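Lantibiotic dehydratase (Microbispora corallina, PDB 5EHK) probably dehydrates serine and threonine residues of the NAI-107 precursor peptide, with glutamyl-tRNA supplying the glutamate that activates them. Local coordinates at residues A[384-389]-A[788-793]; A[500-505]-A[533-538]; A[539-544]-A[584-589]. All blocks are in the same frame, centred on the assembly; numbering follows the deposited sequence.

How the interactions relate
Three contacts follow one another from a helix, through two paired strands, to two loops. Interaction 1 lays helix 380-395 on strand 785-792. Interaction 2, about 11 Å away from centre to centre, begins on the neighbouring antiparallel strand 500-508: V788 N meets L503 O at 2.9 Å and L790 O meets L501 N at 3.0 Å, both probable hydrogen bonds. Nearby, P789 CB packs on A533 CB at 4.0 Å. Interaction 3 continues along the loop that holds 533-538, since 539-544 follows directly; its centre is about 12 Å from that of interaction 2, with G538 O lying 3.4 Å from P586 CD. Interactions 1 and 3 do not touch; their nearest atoms are about 11 Å apart.

Interaction 1 (A[384-389]-A[788-793]); sequences TEIERA and VPLERR
The I386 side chain leaves its helix with CG1 anti to the carbonyl carbon and CG2 anti to the backbone N, so that both branches are carried toward strand 785-792. E387 also has its CG anti to the carbonyl carbon and then runs extended, whereas R793 starts with CG anti to the backbone N and bends at chi3 (-68°), which brings its guanidinium across the end of the glutamate. I386 and V788 meet tip to tip: I386 CD1 touches V788 CG1 at 3.8 Å, and I386 CG2 lies astride both valine methyls, 4.1 Å from V788 CG1 as well as from V788 CG2. One step along, L790 crosses E387 obliquely, its CD2 lying 3.8 Å from E387 CG. The methylene of E387 extends the apolar contact, while its carboxylate turns to R793. There E387 OE1 forms a salt bridge with R793 NH2 at 2.8 Å, approaching the edge of the guanidinium with the two planes 61° apart, so the pair is end-on rather than a flat two-pronged one. The other oxygen, E387 OE2, accepts from A8 N, and R793 NH2 and NE donate to F6 O and S4 O; the ion pair is therefore tied to the N-terminal strand as well. Helix 384-389 crosses strand 788-792 at -58° with axes 10.1 Å apart, on a buried face where I386 also reaches V505 and V522, and strand 785-792 runs between strands 6-17 and 500-508.

Interaction 2 (A[500-505]-A[533-538]); sequences SLELGV and AGATLG
E502 OE1 is the best-held polar atom here, gripped by three donors: T536 OG1 at 2.6 Å, T536 N at 2.8 Å and, from outside the two segments, S530 OG. The amide of T536 comes to the syn lone pair of OE1, while its hydroxyl arrives from above the carboxylate plane. Threonine can do both because OG1 stands beside its own backbone N, anti to the carbonyl carbon. The second oxygen, E502 OE2, accepts from G534 N at 2.5 Å, again from above the plane, and only weakly from T536 N. A535 N is also close to E502 OE2, at 3.0 Å, but its angle is too poor for a bond. With its chain extended beyond CG, the glutamate reaches straight from its strand into the turn, and these bonds fix the rotation of its head. So many donors around a buried carboxylate would be expected to stabilise its charged form. S500 OG takes the hydrogen of A533 N in a nearly straight bond of 2.5 Å (164°). P789 covers E502, A533 and L537 from the adjacent strand. The loop between strand 521-524 and helix 545-556 thus meets strand 500-508 through A533 and G534, whose angles approach a type II beta turn. G534 and A535, left- then right-handed in backbone angles, turn successive NH groups onto the carboxylate, resembling an anion-binding nest.

Interaction 3 (A[539-544]-A[584-589]); sequences RFTGLL and HTPSYS
Van der Waals contact joins the loop that leads into helix 545-556 to the one that precedes strand 591-595. T585 holds CG2 anti to its carbonyl carbon, and this methyl makes an apolar contact beside the start of R539, 3.8 Å from R539 CB; the rest of the arginine leads away, its CG lying over the centre of the F540 ring. Further along, T541 and P586 meet tip to tip, with T541 OG1 at 3.4 Å from P586 CD and an apolar approach of T541 CG2 to P586 CG at 4.0 Å. The same methyl faces the end of Y588, whose OH is 4.0 Å from T541 CG2. T541 lies at the first central position of a type II beta turn, 540-543, closed by L543 N bonding to F540 O at 3.2 Å, with G542 at the positive-phi position; L544 then takes the N-cap position of helix 545-556. The polar link between the two segments is a water, which donates to both R539 O and H584 O, 3.0 Å from each, bridging two carbonyl oxygens that could not bond to one another. Other polar bonds go to neighbouring residues: T541 OG1, although set against the proline ring, pairs with G538 O, and in segment 584-589 S587 OG and S589 N both bond to D569 OD2.

Interaction 1 (A[384-389]-A[788-793])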
# COMPACT_ATOMS: atom_id res chain seq x y z
N THR A 384 -38.46 -16.84 11.59
CA THR A 384 -38.58 -15.43 11.26
C THR A 384 -37.49 -14.57 11.91
O THR A 384 -37.09 -13.55 11.35
CB THR A 384 -40.00 -14.92 11.60
OG1 THR A 384 -40.89 -15.45 10.60
CG2 THR A 384 -40.09 -13.39 11.58
N GLU A 385 -37.03 -14.98 13.09
CA GLU A 385 -35.97 -14.25 13.78
C GLU A 385 -34.72 -14.35 12.93
O GLU A 385 -34.15 -13.34 12.53
CB GLU A 385 -35.73 -14.82 15.19
CG GLU A 385 -34.81 -13.99 16.10
CD GLU A 385 -35.25 -12.52 16.32
OE1 GLU A 385 -36.38 -12.28 16.81
OE2 GLU A 385 -34.45 -11.61 16.04
N ILE A 386 -34.35 -15.58 12.62
CA ILE A 386 -33.19 -15.84 11.81
C ILE A 386 -33.27 -15.14 10.46
O ILE A 386 -32.29 -14.54 10.03
CB ILE A 386 -33.01 -17.33 11.61
CG1 ILE A 386 -32.83 -17.99 12.99
CG2 ILE A 386 -31.83 -17.62 10.68
CD1 ILE A 386 -32.71 -19.47 12.92
N GLU A 387 -34.42 -15.14 9.82
CA GLU A 387 -34.52 -14.42 8.56
C GLU A 387 -34.31 -12.92 8.71
O GLU A 387 -33.75 -12.29 7.81
CB GLU A 387 -35.87 -14.67 7.89
CG GLU A 387 -36.05 -16.12 7.51
CD GLU A 387 -37.41 -16.40 6.94
OE1 GLU A 387 -38.25 -15.47 6.92
OE2 GLU A 387 -37.66 -17.55 6.53
N ARG A 388 -34.74 -12.35 9.83
CA ARG A 388 -34.61 -10.91 10.04
C ARG A 388 -33.15 -10.58 10.39
O ARG A 388 -32.64 -9.50 10.09
CB ARG A 388 -35.55 -10.44 11.16
CG ARG A 388 -37.02 -10.22 10.72
CD ARG A 388 -37.84 -9.39 11.74
NE ARG A 388 -37.75 -7.95 11.49
CZ ARG A 388 -38.68 -7.05 11.82
NH1 ARG A 388 -39.79 -7.43 12.45
NH2 ARG A 388 -38.49 -5.77 11.53
N ALA A 389 -32.47 -11.54 11.00
CA ALA A 389 -31.09 -11.37 11.40
C ALA A 389 -30.18 -11.34 10.18
O ALA A 389 -29.40 -10.40 9.98
CB ALA A 389 -30.69 -12.47 12.35
N VAL A 788 -28.94 -23.21 9.35
CA VAL A 788 -30.12 -22.91 8.58
C VAL A 788 -29.80 -22.16 7.30
O VAL A 788 -29.32 -21.05 7.35
CB VAL A 788 -31.16 -22.16 9.46
CG1 VAL A 788 -30.50 -21.48 10.63
CG2 VAL A 788 -32.05 -21.21 8.63
N PRO A 789 -30.03 -22.80 6.15
CA PRO A 789 -29.87 -22.17 4.83
C PRO A 789 -30.97 -21.15 4.58
O PRO A 789 -32.04 -21.27 5.15
CB PRO A 789 -30.01 -23.34 3.85
CG PRO A 789 -29.70 -24.57 4.69
CD PRO A 789 -30.23 -24.26 6.05
N LEU A 790 -30.70 -20.16 3.74
CA LEU A 790 -31.68 -19.14 3.37
C LEU A 790 -31.44 -18.77 1.91
O LEU A 790 -30.29 -18.81 1.45
CB LEU A 790 -31.54 -17.89 4.26
CG LEU A 790 -31.78 -18.05 5.78
CD1 LEU A 790 -30.48 -18.30 6.48
CD2 LEU A 790 -32.50 -16.86 6.43
N GLU A 791 -32.50 -18.45 1.17
CA GLU A 791 -32.37 -18.06 -0.24
C GLU A 791 -32.99 -16.69 -0.43
O GLU A 791 -33.83 -16.28 0.37
CB GLU A 791 -33.09 -19.04 -1.17
CG GLU A 791 -32.68 -20.49 -1.01
CD GLU A 791 -33.43 -21.42 -1.97
OE1 GLU A 791 -34.35 -20.95 -2.68
OE2 GLU A 791 -33.05 -22.62 -2.05
N ARG A 792 -32.59 -15.99 -1.48
CA ARG A 792 -33.27 -14.76 -1.83
C ARG A 792 -34.76 -15.07 -2.01
O ARG A 792 -35.12 -15.98 -2.76
CB ARG A 792 -32.68 -14.18 -3.11
CG ARG A 792 -33.20 -12.79 -3.45
CD ARG A 792 -32.56 -12.23 -4.74
NE ARG A 792 -32.64 -13.17 -5.86
CZ ARG A 792 -31.59 -13.77 -6.41
NH1 ARG A 792 -30.37 -13.51 -5.95
NH2 ARG A 792 -31.75 -14.61 -7.42
N ARG A 793 -35.62 -14.34 -1.29
CA ARG A 793 -37.08 -14.56 -1.32
C ARG A 793 -37.63 -14.31 -2.73
O ARG A 793 -38.22 -15.20 -3.33
CB ARG A 793 -37.79 -13.69 -0.26
CG ARG A 793 -39.28 -14.00 -0.02
CD ARG A 793 -39.88 -13.22 1.17
NE ARG A 793 -39.33 -13.67 2.44
CZ ARG A 793 -39.81 -14.69 3.16
NH1 ARG A 793 -40.87 -15.36 2.73
NH2 ARG A 793 -39.22 -15.06 4.29

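Interaction 2 (A[500-505]-A[533-538])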
# COMPACT_ATOMS: atom_id res chain seq x y z
N SER A 500 -27.93 -17.29 -2.17
CA SER A 500 -28.16 -18.05 -0.95
C SER A 500 -27.09 -17.87 0.14
O SER A 500 -26.10 -17.18 -0.07
CB SER A 500 -28.37 -19.54 -1.29
OG SER A 500 -27.17 -20.22 -1.63
N LEU A 501 -27.31 -18.45 1.31
CA LEU A 501 -26.35 -18.36 2.41
C LEU A 501 -26.68 -19.38 3.50
O LEU A 501 -27.71 -20.05 3.42
CB LEU A 501 -26.28 -16.94 2.98
CG LEU A 501 -27.51 -16.39 3.68
CD1 LEU A 501 -27.06 -15.51 4.83
CD2 LEU A 501 -28.42 -15.60 2.71
N GLU A 502 -25.79 -19.53 4.48
CA GLU A 502 -25.99 -20.44 5.60
C GLU A 502 -25.49 -19.79 6.87
O GLU A 502 -24.34 -19.38 6.93
CB GLU A 502 -25.26 -21.78 5.37
CG GLU A 502 -25.91 -22.61 4.25
CD GLU A 502 -25.19 -23.92 3.94
OE1 GLU A 502 -23.96 -24.03 4.18
OE2 GLU A 502 -25.88 -24.84 3.44
N LEU A 503 -26.35 -19.67 7.87
CA LEU A 503 -25.95 -19.18 9.18
C LEU A 503 -26.00 -20.38 10.10
O LEU A 503 -26.90 -21.21 10.00
CB LEU A 503 -26.90 -18.07 9.67
CG LEU A 503 -27.00 -16.85 8.75
CD1 LEU A 503 -28.10 -15.88 9.16
CD2 LEU A 503 -25.64 -16.13 8.67
N GLY A 504 -25.03 -20.51 10.97
CA GLY A 504 -25.09 -21.55 11.98
C GLY A 504 -25.43 -20.82 13.24
O GLY A 504 -24.83 -19.79 13.50
N VAL A 505 -26.39 -21.31 14.01
CA VAL A 505 -26.78 -20.60 15.24
C VAL A 505 -27.07 -21.51 16.42
O VAL A 505 -27.29 -22.71 16.26
CB VAL A 505 -28.00 -19.66 15.04
CG1 VAL A 505 -27.68 -18.50 14.08
CG2 VAL A 505 -29.21 -20.45 14.59
N ALA A 533 -26.64 -22.21 -0.17
CA ALA A 533 -27.63 -23.06 0.52
C ALA A 533 -27.37 -24.54 0.25
O ALA A 533 -27.45 -24.98 -0.90
CB ALA A 533 -29.02 -22.70 0.07
N GLY A 534 -26.98 -25.30 1.27
CA GLY A 534 -26.68 -26.71 1.05
C GLY A 534 -25.21 -27.11 1.23
O GLY A 534 -24.88 -28.30 1.35
N ALA A 535 -24.31 -26.11 1.25
CA ALA A 535 -22.89 -26.39 1.31
C ALA A 535 -22.51 -27.13 2.59
O ALA A 535 -21.76 -28.11 2.55
CB ALA A 535 -22.09 -25.11 1.19
N THR A 536 -23.03 -26.65 3.73
CA THR A 536 -22.69 -27.25 5.00
C THR A 536 -23.29 -28.66 5.14
O THR A 536 -22.68 -29.55 5.73
CB THR A 536 -23.15 -26.39 6.20
OG1 THR A 536 -22.54 -25.10 6.12
CG2 THR A 536 -22.75 -27.04 7.53
N LEU A 537 -24.46 -28.86 4.56
CA LEU A 537 -25.16 -30.14 4.69
C LEU A 537 -24.50 -31.20 3.80
O LEU A 537 -24.65 -32.40 4.03
CB LEU A 537 -26.64 -29.98 4.32
CG LEU A 537 -27.57 -29.16 5.23
CD1 LEU A 537 -27.23 -27.68 5.31
CD2 LEU A 537 -28.98 -29.32 4.74
N GLY A 538 -23.76 -30.72 2.81
CA GLY A 538 -23.24 -31.53 1.73
C GLY A 538 -22.57 -32.84 2.07
O GLY A 538 -22.99 -33.89 1.55

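Interaction 3 (A[539-544]-A[584-589])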
# COMPACT_ATOMS: atom_id res chain seq x y z
N ARG A 539 -21.55 -32.81 2.92
CA ARG A 539 -20.75 -34.01 3.19
C ARG A 539 -21.44 -34.98 4.19
O ARG A 539 -20.89 -36.02 4.56
CB ARG A 539 -19.38 -33.61 3.71
CG ARG A 539 -19.42 -33.02 5.11
CD ARG A 539 -18.12 -33.25 5.80
NE ARG A 539 -18.04 -32.60 7.10
CZ ARG A 539 -17.59 -33.22 8.19
NH1 ARG A 539 -17.21 -34.49 8.13
NH2 ARG A 539 -17.54 -32.58 9.36
N PHE A 540 -22.63 -34.61 4.64
CA PHE A 540 -23.41 -35.44 5.55
C PHE A 540 -24.53 -36.14 4.80
O PHE A 540 -25.47 -36.68 5.40
CB PHE A 540 -23.96 -34.59 6.70
CG PHE A 540 -22.89 -33.97 7.56
CD1 PHE A 540 -22.00 -34.78 8.26
CD2 PHE A 540 -22.74 -32.60 7.65
CE1 PHE A 540 -21.00 -34.22 9.04
CE2 PHE A 540 -21.76 -32.03 8.43
CZ PHE A 540 -20.89 -32.84 9.13
N THR A 541 -24.42 -36.11 3.47
CA THR A 541 -25.38 -36.74 2.57
C THR A 541 -25.44 -38.25 2.81
O THR A 541 -24.41 -38.91 2.96
CB THR A 541 -25.01 -36.44 1.10
OG1 THR A 541 -25.04 -35.02 0.89
CG2 THR A 541 -25.99 -37.10 0.15
N GLY A 542 -26.66 -38.79 2.82
CA GLY A 542 -26.88 -40.19 3.16
C GLY A 542 -27.33 -40.38 4.60
O GLY A 542 -28.24 -41.16 4.89
N LEU A 543 -26.70 -39.64 5.51
CA LEU A 543 -27.00 -39.70 6.94
C LEU A 543 -28.39 -39.18 7.29
O LEU A 543 -29.06 -39.72 8.17
CB LEU A 543 -25.95 -38.95 7.74
CG LEU A 543 -24.83 -39.84 8.26
CD1 LEU A 543 -24.40 -40.84 7.20
CD2 LEU A 543 -23.66 -38.99 8.70
N LEU A 544 -28.84 -38.14 6.60
CA LEU A 544 -30.13 -37.56 6.95
C LEU A 544 -31.10 -37.57 5.77
O LEU A 544 -31.43 -36.51 5.24
CB LEU A 544 -29.96 -36.14 7.48
CG LEU A 544 -28.89 -36.02 8.56
CD1 LEU A 544 -28.75 -34.56 9.00
CD2 LEU A 544 -29.22 -36.95 9.75
N HIS A 584 -16.64 -35.17 -0.12
CA HIS A 584 -17.61 -36.15 -0.64
C HIS A 584 -19.02 -35.57 -0.68
O HIS A 584 -19.87 -35.95 0.11
CB HIS A 584 -17.57 -37.40 0.22
CG HIS A 584 -16.24 -38.06 0.25
ND1 HIS A 584 -15.64 -38.55 -0.89
CD2 HIS A 584 -15.35 -38.25 1.25
CE1 HIS A 584 -14.45 -39.04 -0.58
NE2 HIS A 584 -14.25 -38.87 0.71
N THR A 585 -19.26 -34.67 -1.62
CA THR A 585 -20.43 -33.82 -1.59
C THR A 585 -21.09 -33.78 -2.95
O THR A 585 -20.44 -33.53 -3.93
CB THR A 585 -20.00 -32.42 -1.23
OG1 THR A 585 -19.13 -31.93 -2.25
CG2 THR A 585 -19.23 -32.45 0.09
N PRO A 586 -22.39 -34.04 -3.00
CA PRO A 586 -23.06 -34.24 -4.29
C PRO A 586 -23.33 -32.94 -5.04
O PRO A 586 -23.46 -31.87 -4.45
CB PRO A 586 -24.38 -34.91 -3.90
CG PRO A 586 -24.66 -34.42 -2.52
CD PRO A 586 -23.32 -34.18 -1.86
N SER A 587 -23.47 -33.07 -6.35
CA SER A 587 -23.79 -31.94 -7.18
C SER A 587 -25.22 -32.09 -7.66
O SER A 587 -25.61 -33.17 -8.14
CB SER A 587 -22.82 -31.92 -8.37
OG SER A 587 -23.34 -31.19 -9.45
N TYR A 588 -26.01 -31.02 -7.51
CA TYR A 588 -27.43 -31.05 -7.82
C TYR A 588 -27.83 -30.00 -8.85
O TYR A 588 -29.00 -29.91 -9.23
CB TYR A 588 -28.28 -30.85 -6.57
CG TYR A 588 -28.18 -31.98 -5.56
CD1 TYR A 588 -28.46 -33.30 -5.94
CD2 TYR A 588 -27.83 -31.72 -4.24
CE1 TYR A 588 -28.36 -34.35 -5.01
CE2 TYR A 588 -27.74 -32.75 -3.31
CZ TYR A 588 -28.00 -34.06 -3.69
OH TYR A 588 -27.92 -35.09 -2.77
N SER A 589 -26.89 -29.16 -9.25
CA SER A 589 -27.17 -28.29 -10.38
C SER A 589 -27.22 -29.23 -11.59
O SER A 589 -26.85 -30.41 -11.49
CB SER A 589 -26.06 -27.24 -10.52
OG SER A 589 -25.80 -26.62 -9.25
O HOH W 1 -20.92 -37.85 2.21